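Local coordinates for protein endo-1,4-beta-xylanase 1 (PDB 1XYN) that hydrolyses internal beta-1,4-xylosidic bonds in the main chain of xylan, a plant cell wall hemicellulose, releasing xylo-oligosaccharides and xylose, at residues N4-Y9 against V15-S20; Y66-N71 against A119-Y124; I78-H83 against G135-Q140; A100-W105 against Q140-A145. All coordinates share one frame; numbering follows the deposited sequence.

Contact 1: N4-Y9 against V15-S20; sequences NYDQNY and VSYSPS
Y17 reaches across from 15-20 to meet D6, Q7 and N8. Its CG stands anti to the backbone N (chi1 174°), and with the CB already aimed at the facing strand, the ring reaches toward strand 5-9. Moving outward along one edge, Y17 CD2 lies 3.8 Å from N8 CG, the amide carbon; the amide plane is steeply inclined to the ring, and N8 turns its OD1 to Q10 instead. Y17 CE2, one step further, lies 3.8 Å from the backbone O of Q7. At the tip, OH donates a short hydrogen bond to OD1 of D6, 2.6 Å away. D6 comes from the opposite direction with its CG at the ring edge, and OD1 is met from above the carboxylate plane, 41° out of it. P19 CD lies over one face of the Y17 ring, and P19 CG is 3.9 Å from D6 OD2. V36 and V38 of strand 34-40 and F24 and V26 of strand 23-30 also touch Y17. Strands 5-9 and 15-19 run antiparallel with axes 9.0 Å apart, too wide for pairing: this is face-to-face packing of two sheets, as in the beta-jelly-roll sandwich of family 11 xylanases.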
loop_
_atom_site.group_PDB
_atom_site.type_symbol
_atom_site.label_atom_id
_atom_site.label_comp_id
_atom_site.label_asym_id
_atom_site.label_seq_id
_atom_site.Cartn_x
_atom_site.Cartn_y
_atom_site.Cartn_z
ATOM N N ASN A 4 1.133 25.063 -8.375
ATOM C CA ASN A 4 1.508 25.397 -7.011
ATOM C C ASN A 4 1.610 24.136 -6.167
ATOM O O ASN A 4 1.624 24.207 -4.935
ATOM C CB ASN A 4 0.511 26.386 -6.395
ATOM C CG ASN A 4 -0.847 25.761 -6.103
ATOM O OD1 ASN A 4 -1.369 24.971 -6.884
ATOM N ND2 ASN A 4 -1.426 26.126 -4.970
ATOM N N TYR A 5 1.645 22.981 -6.832
ATOM C CA TYR A 5 1.767 21.707 -6.129
ATOM C C TYR A 5 2.639 20.718 -6.882
ATOM O O TYR A 5 2.509 20.537 -8.093
ATOM C CB TYR A 5 0.408 21.073 -5.839
ATOM C CG TYR A 5 0.511 19.912 -4.881
ATOM C CD1 TYR A 5 0.656 20.134 -3.513
ATOM C CD2 TYR A 5 0.498 18.593 -5.337
ATOM C CE1 TYR A 5 0.787 19.073 -2.616
ATOM C CE2 TYR A 5 0.632 17.521 -4.450
ATOM C CZ TYR A 5 0.776 17.771 -3.090
ATOM O OH TYR A 5 0.908 16.731 -2.199
ATOM N N ASP A 6 3.533 20.082 -6.139
ATOM C CA ASP A 6 4.452 19.104 -6.693
ATOM C C ASP A 6 4.218 17.748 -6.032
ATOM O O ASP A 6 4.445 17.565 -4.830
ATOM C CB ASP A 6 5.901 19.578 -6.497
ATOM C CG ASP A 6 6.934 18.507 -6.835
ATOM O OD1 ASP A 6 6.626 17.578 -7.610
ATOM O OD2 ASP A 6 8.069 18.601 -6.321
ATOM N N GLN A 7 3.711 16.815 -6.829
ATOM C CA GLN A 7 3.446 15.464 -6.374
ATOM C C GLN A 7 4.748 14.697 -6.495
ATOM O O GLN A 7 5.262 14.513 -7.598
ATOM C CB GLN A 7 2.359 14.828 -7.250
ATOM C CG GLN A 7 2.119 13.338 -7.018
ATOM C CD GLN A 7 1.858 12.983 -5.560
ATOM O OE1 GLN A 7 2.119 11.856 -5.138
ATOM N NE2 GLN A 7 1.342 13.936 -4.790
ATOM N N ASN A 8 5.310 14.300 -5.361
ATOM C CA ASN A 8 6.556 13.546 -5.374
ATOM C C ASN A 8 6.516 12.374 -4.402
ATOM O O ASN A 8 6.914 12.489 -3.239
ATOM C CB ASN A 8 7.746 14.449 -5.070
ATOM C CG ASN A 8 9.072 13.748 -5.291
ATOM O OD1 ASN A 8 9.118 12.573 -5.672
ATOM N ND2 ASN A 8 10.161 14.475 -5.074
ATOM N N TYR A 9 6.053 11.235 -4.909
ATOM C CA TYR A 9 5.936 10.022 -4.119
ATOM C C TYR A 9 6.739 8.918 -4.786
ATOM O O TYR A 9 6.690 8.753 -5.998
ATOM C CB TYR A 9 4.459 9.623 -4.012
ATOM C CG TYR A 9 4.194 8.337 -3.271
ATOM C CD1 TYR A 9 4.049 8.328 -1.887
ATOM C CD2 TYR A 9 4.074 7.128 -3.957
ATOM C CE1 TYR A 9 3.788 7.147 -1.197
ATOM C CE2 TYR A 9 3.817 5.939 -3.280
ATOM C CZ TYR A 9 3.675 5.957 -1.900
ATOM O OH TYR A 9 3.431 4.785 -1.222
ATOM N N VAL A 15 14.488 6.462 -9.692
ATOM C CA VAL A 15 13.451 7.401 -10.136
ATOM C C VAL A 15 14.039 8.816 -10.133
ATOM O O VAL A 15 14.319 9.381 -9.076
ATOM C CB VAL A 15 12.178 7.370 -9.229
ATOM C CG1 VAL A 15 11.157 8.411 -9.706
ATOM C CG2 VAL A 15 11.534 5.989 -9.248
ATOM N N SER A 16 14.265 9.350 -11.330
ATOM C CA SER A 16 14.821 10.682 -11.516
ATOM C C SER A 16 13.712 11.650 -11.909
ATOM O O SER A 16 13.359 11.763 -13.077
ATOM C CB SER A 16 15.882 10.646 -12.614
ATOM O OG SER A 16 16.649 9.456 -12.523
ATOM N N TYR A 17 13.171 12.348 -10.920
ATOM C CA TYR A 17 12.093 13.299 -11.128
ATOM C C TYR A 17 12.601 14.741 -11.146
ATOM O O TYR A 17 13.288 15.172 -10.227
ATOM C CB TYR A 17 11.050 13.119 -10.015
ATOM C CG TYR A 17 9.936 14.137 -10.029
ATOM C CD1 TYR A 17 9.221 14.402 -11.199
ATOM C CD2 TYR A 17 9.606 14.849 -8.874
ATOM C CE1 TYR A 17 8.207 15.353 -11.221
ATOM C CE2 TYR A 17 8.598 15.796 -8.886
ATOM C CZ TYR A 17 7.905 16.045 -10.062
ATOM O OH TYR A 17 6.919 16.993 -10.078
ATOM N N SER A 18 12.211 15.490 -12.170
ATOM C CA SER A 18 12.618 16.881 -12.305
ATOM C C SER A 18 11.427 17.808 -12.531
ATOM O O SER A 18 10.986 17.997 -13.666
ATOM C CB SER A 18 13.607 17.045 -13.460
ATOM O OG SER A 18 14.722 16.189 -13.307
ATOM N N PRO A 19 10.865 18.369 -11.442
ATOM C CA PRO A 19 9.725 19.286 -11.548
ATOM C C PRO A 19 10.153 20.644 -12.107
ATOM O O PRO A 19 11.321 21.022 -12.034
ATOM C CB PRO A 19 9.248 19.407 -10.100
ATOM C CG PRO A 19 10.504 19.228 -9.314
ATOM C CD PRO A 19 11.176 18.082 -10.030
ATOM N N SER A 20 9.198 21.369 -12.674
ATOM C CA SER A 20 9.480 22.677 -13.230
ATOM C C SER A 20 8.242 23.552 -13.108
ATOM O O SER A 20 7.210 23.134 -12.566
ATOM C CB SER A 20 9.949 22.561 -14.690
ATOM O OG SER A 20 8.937 22.921 -15.615
#

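Contact 2: Y66-N71 against A119-Y124; sequences YGWSTN and ATFNQY
W68 and F121 meet from strands that do not pair with each other: strand 74-79 runs between them, antiparallel to 60-70 and parallel to 119-128. No hydrogen bond joins 66-71 to 119-124, and the nearest CA atoms, those of W68 and Q123, are 9.2 Å apart. Side chains alone span that distance. The indole of W68, with CG anti to the carbonyl carbon (chi1 -74°), swings across so that its CH2 sits over one face of the F121 ring, offset toward the rim and 3.6 Å from F121 CZ. The six-membered rings lie 5.0 Å apart between centroids with planes at 58°, an oblique meeting that is neither a stack nor a T. At the other end of the indole, NE1 donates to Y66 OH at 2.7 Å, and the hydroxyl lies tilted from the indole plane. An alanine in place of W68 is likely to uncover part of one F121 face and leave the Y66 hydroxyl without its indole donor. That hydroxyl also bonds E75 OE2, and Q123 NE2 makes a weak bond to E75 OE1. W68 packs against E75 and Y158 as well, so apolar packing at one end and a single N-H at the other help to position Y66, a probable substrate-binding residue, beside the predicted nucleophile in what is probably the wall of the active-site cleft.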
loop_
_atom_site.group_PDB
_atom_site.type_symbol
_atom_site.label_atom_id
_atom_site.label_comp_id
_atom_site.label_asym_id
_atom_site.label_seq_id
_atom_site.Cartn_x
_atom_site.Cartn_y
_atom_site.Cartn_z
ATOM N N TYR A 66 -4.513 12.915 -11.834
ATOM C CA TYR A 66 -4.658 12.201 -10.569
ATOM C C TYR A 66 -5.019 13.178 -9.454
ATOM O O TYR A 66 -4.565 14.323 -9.454
ATOM C CB TYR A 66 -3.329 11.483 -10.254
ATOM C CG TYR A 66 -3.215 10.888 -8.866
ATOM C CD1 TYR A 66 -3.814 9.672 -8.553
ATOM C CD2 TYR A 66 -2.479 11.532 -7.868
ATOM C CE1 TYR A 66 -3.681 9.114 -7.283
ATOM C CE2 TYR A 66 -2.346 10.989 -6.614
ATOM C CZ TYR A 66 -2.946 9.775 -6.322
ATOM O OH TYR A 66 -2.796 9.224 -5.071
ATOM N N GLY A 67 -5.812 12.722 -8.493
ATOM C CA GLY A 67 -6.193 13.593 -7.402
ATOM C C GLY A 67 -6.874 12.907 -6.234
ATOM O O GLY A 67 -7.042 11.682 -6.209
ATOM N N TRP A 68 -7.258 13.722 -5.260
ATOM C CA TRP A 68 -7.918 13.271 -4.044
ATOM C C TRP A 68 -9.132 14.135 -3.717
ATOM O O TRP A 68 -9.312 15.225 -4.257
ATOM C CB TRP A 68 -6.947 13.303 -2.861
ATOM C CG TRP A 68 -5.938 12.216 -2.907
ATOM C CD1 TRP A 68 -4.805 12.193 -3.657
ATOM C CD2 TRP A 68 -6.000 10.951 -2.228
ATOM N NE1 TRP A 68 -4.158 10.990 -3.499
ATOM C CE2 TRP A 68 -4.867 10.208 -2.626
ATOM C CE3 TRP A 68 -6.904 10.371 -1.322
ATOM C CZ2 TRP A 68 -4.611 8.915 -2.156
ATOM C CZ3 TRP A 68 -6.648 9.086 -0.854
ATOM C CH2 TRP A 68 -5.511 8.374 -1.272
ATOM N N SER A 69 -9.934 13.645 -2.787
ATOM C CA SER A 69 -11.140 14.325 -2.348
ATOM C C SER A 69 -11.330 13.933 -0.889
ATOM O O SER A 69 -10.871 12.872 -0.468
ATOM C CB SER A 69 -12.323 13.850 -3.200
ATOM O OG SER A 69 -13.558 14.299 -2.692
ATOM N N THR A 70 -11.933 14.818 -0.101
ATOM C CA THR A 70 -12.173 14.524 1.305
ATOM C C THR A 70 -13.649 14.616 1.657
ATOM O O THR A 70 -14.399 15.377 1.041
ATOM C CB THR A 70 -11.348 15.427 2.258
ATOM O OG1 THR A 70 -11.477 16.794 1.871
ATOM C CG2 THR A 70 -9.883 15.038 2.221
ATOM N N ASN A 71 -14.058 13.768 2.601
ATOM C CA ASN A 71 -15.437 13.686 3.090
ATOM C C ASN A 71 -16.473 13.573 1.966
ATOM O O ASN A 71 -17.256 14.495 1.739
ATOM C CB ASN A 71 -15.743 14.883 3.990
ATOM C CG ASN A 71 -16.909 14.629 4.914
ATOM O OD1 ASN A 71 -16.903 13.679 5.703
ATOM N ND2 ASN A 71 -17.918 15.482 4.829
ATOM N N ALA A 119 -5.607 4.587 5.267
ATOM C CA ALA A 119 -7.052 4.464 5.376
ATOM C C ALA A 119 -7.649 3.564 4.306
ATOM O O ALA A 119 -6.944 3.039 3.450
ATOM C CB ALA A 119 -7.690 5.850 5.290
ATOM N N THR A 120 -8.962 3.379 4.390
ATOM C CA THR A 120 -9.709 2.573 3.434
ATOM C C THR A 120 -10.577 3.578 2.700
ATOM O O THR A 120 -11.261 4.383 3.327
ATOM C CB THR A 120 -10.575 1.523 4.147
ATOM O OG1 THR A 120 -9.719 0.571 4.789
ATOM C CG2 THR A 120 -11.479 0.794 3.157
ATOM N N PHE A 121 -10.550 3.532 1.375
ATOM C CA PHE A 121 -11.299 4.489 0.578
ATOM C C PHE A 121 -11.550 3.924 -0.812
ATOM O O PHE A 121 -10.948 2.929 -1.199
ATOM C CB PHE A 121 -10.467 5.766 0.460
ATOM C CG PHE A 121 -9.042 5.516 0.023
ATOM C CD1 PHE A 121 -8.053 5.244 0.963
ATOM C CD2 PHE A 121 -8.704 5.497 -1.329
ATOM C CE1 PHE A 121 -6.757 4.951 0.566
ATOM C CE2 PHE A 121 -7.405 5.206 -1.740
ATOM C CZ PHE A 121 -6.431 4.931 -0.793
ATOM N N ASN A 122 -12.399 4.587 -1.580
ATOM C CA ASN A 122 -12.709 4.129 -2.927
ATOM C C ASN A 122 -11.899 4.880 -3.985
ATOM O O ASN A 122 -11.313 5.926 -3.711
ATOM C CB ASN A 122 -14.208 4.295 -3.194
ATOM C CG ASN A 122 -15.063 3.470 -2.246
ATOM O OD1 ASN A 122 -15.170 2.255 -2.391
ATOM N ND2 ASN A 122 -15.645 4.125 -1.247
ATOM N N GLN A 123 -11.862 4.329 -5.191
ATOM C CA GLN A 123 -11.154 4.941 -6.304
ATOM C C GLN A 123 -12.138 5.090 -7.453
ATOM O O GLN A 123 -12.897 4.165 -7.739
ATOM C CB GLN A 123 -10.011 4.045 -6.794
ATOM C CG GLN A 123 -8.906 3.746 -5.805
ATOM C CD GLN A 123 -7.792 2.922 -6.444
ATOM O OE1 GLN A 123 -7.942 1.722 -6.651
ATOM N NE2 GLN A 123 -6.687 3.575 -6.786
ATOM N N TYR A 124 -12.146 6.253 -8.097
ATOM C CA TYR A 124 -13.013 6.476 -9.251
ATOM C C TYR A 124 -12.049 6.623 -10.418
ATOM O O TYR A 124 -11.309 7.597 -10.507
ATOM C CB TYR A 124 -13.845 7.746 -9.094
ATOM C CG TYR A 124 -14.726 7.781 -7.867
ATOM C CD1 TYR A 124 -15.052 6.613 -7.170
ATOM C CD2 TYR A 124 -15.225 8.989 -7.389
ATOM C CE1 TYR A 124 -15.849 6.655 -6.031
ATOM C CE2 TYR A 124 -16.015 9.038 -6.256
ATOM C CZ TYR A 124 -16.324 7.876 -5.582
ATOM O OH TYR A 124 -17.109 7.953 -4.456
#

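Contact 3: I78-H83 against G135-Q140; sequences IMEDNH and GTVTVQ. With CA (calcium ion), chain B.
I78 opens the contact with two branches pointing at two different valines. Its CG2 lies 3.7 Å from V137 CG1, the two side chains passing antiparallel, while CD1 reaches V139 CG1 at 4.1 Å, crossing it nearly at a right angle. Two residues on, E80 bends its chain at chi2 (-64°), bringing the carboxylate up against V137, whose CG2 is 3.5 Å from E80 OE2. A methyl gives a buried carboxylate nothing to bond, and the polar partners lie outside: R132 NE forms a salt bridge with OE1, and Y102 OH a hydrogen bond with OE2. The chain turns a corner at E80, where E80 and D81 both face L63 in a classic beta bulge. Past it, D81 and H83 leave the valines behind and take the calcium ion between them, through D81 OD2 at 2.6 Å and H83 NE2 at 2.7 Å. On the other segment, T138 centres an inverse gamma turn that leads from strand 135-137 into helix 139-148. The contact thus sits at a junction: strand 74-79 of the large curled sheet rests on 135-137, the edge strand of the five-stranded sheet, and on the helix start, with F50 of strand 48-56 beside V137.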
loop_
_atom_site.group_PDB
_atom_site.type_symbol
_atom_site.label_atom_id
_atom_site.label_comp_id
_atom_site.label_asym_id
_atom_site.label_seq_id
_atom_site.Cartn_x
_atom_site.Cartn_y
_atom_site.Cartn_z
ATOM N N ILE A 78 -7.827 9.698 -14.177
ATOM C CA ILE A 78 -8.417 9.911 -15.484
ATOM C C ILE A 78 -7.229 9.590 -16.370
ATOM O O ILE A 78 -6.433 10.470 -16.715
ATOM C CB ILE A 78 -8.898 11.360 -15.704
ATOM C CG1 ILE A 78 -10.061 11.672 -14.755
ATOM C CG2 ILE A 78 -9.357 11.537 -17.156
ATOM C CD1 ILE A 78 -10.426 13.136 -14.674
ATOM N N MET A 79 -7.053 8.292 -16.609
ATOM C CA MET A 79 -5.952 7.780 -17.409
ATOM C C MET A 79 -6.072 8.088 -18.878
ATOM O O MET A 79 -7.043 7.704 -19.514
ATOM C CB MET A 79 -5.823 6.272 -17.211
ATOM C CG MET A 79 -5.205 5.885 -15.897
ATOM S SD MET A 79 -5.305 4.120 -15.605
ATOM C CE MET A 79 -5.848 4.137 -13.900
ATOM N N GLU A 80 -5.078 8.793 -19.400
ATOM C CA GLU A 80 -5.038 9.156 -20.805
ATOM C C GLU A 80 -4.187 8.149 -21.533
ATOM O O GLU A 80 -4.266 7.993 -22.757
ATOM C CB GLU A 80 -4.461 10.563 -20.975
ATOM C CG GLU A 80 -5.284 11.636 -20.273
ATOM C CD GLU A 80 -6.678 11.762 -20.857
ATOM O OE1 GLU A 80 -6.784 12.048 -22.063
ATOM O OE2 GLU A 80 -7.667 11.585 -20.115
ATOM N N ASP A 81 -3.426 7.406 -20.742
ATOM C CA ASP A 81 -2.538 6.394 -21.256
ATOM C C ASP A 81 -2.173 5.433 -20.146
ATOM O O ASP A 81 -2.110 5.815 -18.979
ATOM C CB ASP A 81 -1.293 7.076 -21.788
ATOM C CG ASP A 81 -0.429 6.167 -22.594
ATOM O OD1 ASP A 81 -0.888 5.099 -23.057
ATOM O OD2 ASP A 81 0.736 6.556 -22.756
ATOM N N ASN A 82 -1.953 4.177 -20.517
ATOM C CA ASN A 82 -1.592 3.133 -19.566
ATOM C C ASN A 82 -1.041 1.905 -20.285
ATOM O O ASN A 82 -1.442 1.598 -21.419
ATOM C CB ASN A 82 -2.786 2.738 -18.676
ATOM C CG ASN A 82 -3.870 1.957 -19.427
ATOM O OD1 ASN A 82 -4.064 0.761 -19.183
ATOM N ND2 ASN A 82 -4.600 2.637 -20.317
ATOM N N HIS A 83 -0.066 1.258 -19.645
ATOM C CA HIS A 83 0.577 0.054 -20.169
ATOM C C HIS A 83 0.709 -0.938 -19.058
ATOM O O HIS A 83 1.158 -0.577 -17.970
ATOM C CB HIS A 83 1.981 0.350 -20.633
ATOM C CG HIS A 83 2.051 1.460 -21.604
ATOM N ND1 HIS A 83 2.271 1.253 -22.946
ATOM C CD2 HIS A 83 1.901 2.792 -21.440
ATOM C CE1 HIS A 83 2.258 2.415 -23.570
ATOM N NE2 HIS A 83 2.037 3.366 -22.675
ATOM N N GLY A 135 -3.067 16.410 -24.959
ATOM C CA GLY A 135 -4.476 16.755 -25.024
ATOM C C GLY A 135 -5.020 17.610 -23.900
ATOM O O GLY A 135 -4.269 18.213 -23.132
ATOM N N THR A 136 -6.343 17.704 -23.851
ATOM C CA THR A 136 -7.051 18.462 -22.827
ATOM C C THR A 136 -8.008 17.484 -22.189
ATOM O O THR A 136 -8.571 16.630 -22.873
ATOM C CB THR A 136 -7.892 19.599 -23.427
ATOM O OG1 THR A 136 -7.044 20.494 -24.149
ATOM C CG2 THR A 136 -8.630 20.365 -22.329
ATOM N N VAL A 137 -8.181 17.607 -20.881
ATOM C CA VAL A 137 -9.070 16.738 -20.132
ATOM C C VAL A 137 -10.118 17.595 -19.425
ATOM O O VAL A 137 -9.814 18.264 -18.434
ATOM C CB VAL A 137 -8.281 15.909 -19.074
ATOM C CG1 VAL A 137 -9.227 15.090 -18.199
ATOM C CG2 VAL A 137 -7.300 15.000 -19.756
ATOM N N THR A 138 -11.331 17.618 -19.976
ATOM C CA THR A 138 -12.439 18.370 -19.388
ATOM C C THR A 138 -12.885 17.575 -18.153
ATOM O O THR A 138 -13.757 16.707 -18.233
ATOM C CB THR A 138 -13.613 18.521 -20.399
ATOM O OG1 THR A 138 -13.110 19.012 -21.647
ATOM C CG2 THR A 138 -14.635 19.507 -19.889
ATOM N N VAL A 139 -12.258 17.858 -17.015
ATOM C CA VAL A 139 -12.552 17.155 -15.770
ATOM C C VAL A 139 -14.008 17.093 -15.301
ATOM O O VAL A 139 -14.404 16.116 -14.657
ATOM C CB VAL A 139 -11.651 17.656 -14.612
ATOM C CG1 VAL A 139 -10.207 17.256 -14.865
ATOM C CG2 VAL A 139 -11.759 19.156 -14.466
ATOM N N GLN A 140 -14.806 18.114 -15.615
ATOM C CA GLN A 140 -16.213 18.122 -15.195
ATOM C C GLN A 140 -17.004 16.982 -15.822
ATOM O O GLN A 140 -17.854 16.391 -15.170
ATOM C CB GLN A 140 -16.902 19.451 -15.507
ATOM C CG GLN A 140 -16.931 20.431 -14.343
ATOM C CD GLN A 140 -17.583 19.883 -13.081
ATOM O OE1 GLN A 140 -18.789 19.653 -13.031
ATOM N NE2 GLN A 140 -16.785 19.711 -12.035
HETATM CA CA CA B . 1.476 5.001 -24.763
#

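Contact 4: A100-W105 against Q140-A145; sequences ATYTIW and QNHFNA
Y102 and H142 form an edge-to-face (T-shaped) aromatic pair, through which helix 139-148, the one helix of this beta-jelly-roll, packs against strand 100-109. The imidazole points its edge at the tyrosine: H142 CE1 stands over the centre of the phenol ring, 3.5 Å from Y102 CD2, and the planes are inclined at 80° with centroids 4.6 Å apart. With chi1 at -67°, the H142 ring ends up nearer the strand than its CB. Both imidazole nitrogens are engaged. ND1 is hydrogen-bonded to S126 OG, and NE2 to a water 2.8 Å away, lying at the edge of the imidazole in its plane; together these fix the rotation of the ring. The same water donates to Y102 OH at 2.7 Å, and that hydroxyl is also hydrogen-bonded to R128 NH1, so the pair is clasped by ring contact and water bridge alike. Putting a leucine at Y102 would probably leave the water and R128 without their hydroxyl partner and the imidazole edge without a flat surface to rest on. One helical turn further along, the contact becomes purely apolar, with the CB of A145 touching I104 CD1 at 3.9 Å.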
loop_
_atom_site.group_PDB
_atom_site.type_symbol
_atom_site.label_atom_id
_atom_site.label_comp_id
_atom_site.label_asym_id
_atom_site.label_seq_id
_atom_site.Cartn_x
_atom_site.Cartn_y
_atom_site.Cartn_z
ATOM N N ALA A 100 -12.620 10.716 -27.187
ATOM C CA ALA A 100 -12.687 9.275 -26.985
ATOM C C ALA A 100 -13.611 8.878 -25.843
ATOM O O ALA A 100 -14.086 9.726 -25.087
ATOM C CB ALA A 100 -11.301 8.716 -26.737
ATOM N N THR A 101 -13.864 7.576 -25.734
ATOM C CA THR A 101 -14.717 7.041 -24.680
ATOM C C THR A 101 -13.814 6.517 -23.562
ATOM O O THR A 101 -12.693 6.068 -23.812
ATOM C CB THR A 101 -15.593 5.863 -25.187
ATOM O OG1 THR A 101 -16.106 6.155 -26.490
ATOM C CG2 THR A 101 -16.761 5.640 -24.244
ATOM N N TYR A 102 -14.322 6.564 -22.335
ATOM C CA TYR A 102 -13.588 6.105 -21.162
ATOM C C TYR A 102 -14.404 5.060 -20.426
ATOM O O TYR A 102 -15.610 5.222 -20.269
ATOM C CB TYR A 102 -13.352 7.266 -20.183
ATOM C CG TYR A 102 -12.417 8.344 -20.670
ATOM C CD1 TYR A 102 -12.773 9.183 -21.729
ATOM C CD2 TYR A 102 -11.175 8.532 -20.064
ATOM C CE1 TYR A 102 -11.910 10.186 -22.179
ATOM C CE2 TYR A 102 -10.305 9.531 -20.503
ATOM C CZ TYR A 102 -10.678 10.350 -21.559
ATOM O OH TYR A 102 -9.812 11.319 -22.000
ATOM N N THR A 103 -13.764 3.985 -19.982
ATOM C CA THR A 103 -14.487 2.986 -19.209
ATOM C C THR A 103 -14.294 3.385 -17.744
ATOM O O THR A 103 -13.176 3.628 -17.287
ATOM C CB THR A 103 -13.999 1.540 -19.477
ATOM O OG1 THR A 103 -12.657 1.383 -19.011
ATOM C CG2 THR A 103 -14.043 1.236 -20.963
ATOM N N ILE A 104 -15.399 3.548 -17.040
ATOM C CA ILE A 104 -15.357 3.949 -15.646
ATOM C C ILE A 104 -15.304 2.726 -14.743
ATOM O O ILE A 104 -15.980 1.737 -15.002
ATOM C CB ILE A 104 -16.577 4.821 -15.315
ATOM C CG1 ILE A 104 -16.586 6.041 -16.241
ATOM C CG2 ILE A 104 -16.567 5.243 -13.847
ATOM C CD1 ILE A 104 -17.826 6.893 -16.121
ATOM N N TRP A 105 -14.448 2.790 -13.723
ATOM C CA TRP A 105 -14.277 1.713 -12.752
ATOM C C TRP A 105 -14.369 2.283 -11.349
ATOM O O TRP A 105 -14.126 3.468 -11.128
ATOM C CB TRP A 105 -12.887 1.063 -12.861
ATOM C CG TRP A 105 -12.538 0.485 -14.177
ATOM C CD1 TRP A 105 -12.247 1.170 -15.326
ATOM C CD2 TRP A 105 -12.377 -0.901 -14.482
ATOM N NE1 TRP A 105 -11.902 0.294 -16.324
ATOM C CE2 TRP A 105 -11.975 -0.986 -15.839
ATOM C CE3 TRP A 105 -12.528 -2.083 -13.742
ATOM C CZ2 TRP A 105 -11.722 -2.210 -16.477
ATOM C CZ3 TRP A 105 -12.272 -3.302 -14.371
ATOM C CH2 TRP A 105 -11.873 -3.353 -15.731
ATOM N N GLN A 140 -14.806 18.114 -15.615
ATOM C CA GLN A 140 -16.213 18.122 -15.195
ATOM C C GLN A 140 -17.004 16.982 -15.822
ATOM O O GLN A 140 -17.854 16.391 -15.170
ATOM C CB GLN A 140 -16.902 19.451 -15.507
ATOM C CG GLN A 140 -16.931 20.431 -14.343
ATOM C CD GLN A 140 -17.583 19.883 -13.081
ATOM O OE1 GLN A 140 -18.789 19.653 -13.031
ATOM N NE2 GLN A 140 -16.785 19.711 -12.035
ATOM N N ASN A 141 -16.723 16.673 -17.083
ATOM C CA ASN A 141 -17.409 15.582 -17.762
ATOM C C ASN A 141 -17.226 14.267 -16.999
ATOM O O ASN A 141 -18.131 13.433 -16.964
ATOM C CB ASN A 141 -16.895 15.438 -19.196
ATOM C CG ASN A 141 -17.297 16.616 -20.089
ATOM O OD1 ASN A 141 -18.116 17.457 -19.708
ATOM N ND2 ASN A 141 -16.731 16.667 -21.287
ATOM N N HIS A 142 -16.062 14.090 -16.384
ATOM C CA HIS A 142 -15.787 12.887 -15.612
ATOM C C HIS A 142 -16.474 12.944 -14.265
ATOM O O HIS A 142 -17.034 11.954 -13.818
ATOM C CB HIS A 142 -14.283 12.667 -15.457
ATOM C CG HIS A 142 -13.600 12.356 -16.751
ATOM N ND1 HIS A 142 -13.525 11.080 -17.262
ATOM C CD2 HIS A 142 -13.047 13.167 -17.686
ATOM C CE1 HIS A 142 -12.961 11.116 -18.455
ATOM N NE2 HIS A 142 -12.664 12.370 -18.736
ATOM N N PHE A 143 -16.475 14.111 -13.635
ATOM C CA PHE A 143 -17.129 14.255 -12.341
ATOM C C PHE A 143 -18.651 14.064 -12.480
ATOM O O PHE A 143 -19.298 13.504 -11.589
ATOM C CB PHE A 143 -16.821 15.630 -11.741
ATOM C CG PHE A 143 -15.354 15.890 -11.514
ATOM C CD1 PHE A 143 -14.484 14.848 -11.199
ATOM C CD2 PHE A 143 -14.845 17.181 -11.601
ATOM C CE1 PHE A 143 -13.134 15.087 -10.975
ATOM C CE2 PHE A 143 -13.495 17.429 -11.378
ATOM C CZ PHE A 143 -12.640 16.380 -11.064
ATOM N N ASN A 144 -19.216 14.544 -13.589
ATOM C CA ASN A 144 -20.649 14.406 -13.842
ATOM C C ASN A 144 -20.982 12.932 -14.070
ATOM O O ASN A 144 -21.886 12.390 -13.435
ATOM C CB ASN A 144 -21.083 15.236 -15.062
ATOM C CG ASN A 144 -21.118 16.740 -14.781
ATOM O OD1 ASN A 144 -20.923 17.184 -13.651
ATOM N ND2 ASN A 144 -21.371 17.522 -15.815
ATOM N N ALA A 145 -20.213 12.284 -14.945
ATOM C CA ALA A 145 -20.401 10.867 -15.263
ATOM C C ALA A 145 -20.237 9.994 -14.020
ATOM O O ALA A 145 -20.982 9.032 -13.817
ATOM C CB ALA A 145 -19.429 10.442 -16.325
HETATM O O HOH W 1 -11.104 13.348 -20.811
#

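In the fold
Contact 1 closes within the first twenty residues, before the others begin; contacts 2, 3 and 4 interleave, their segments alternating along the chain. All four reach the large curled sheet. Contacts 1 and 4 lie on opposite sides of the chain's centre, about 26 Å apart between their own centres. Contact 2 lies on the sheet beside the predicted nucleophile, about 16 Å from contact 4 and 18 Å from contact 3, centre to centre. Contacts 3 and 4, with centres about 9 Å apart, touch through E80 OE2 and Y102 OH, and both use helix 139-148. Long-range crossings thus tie both sheets and the helix into one compact domain, with the probable substrate-binding cleft at contact 2.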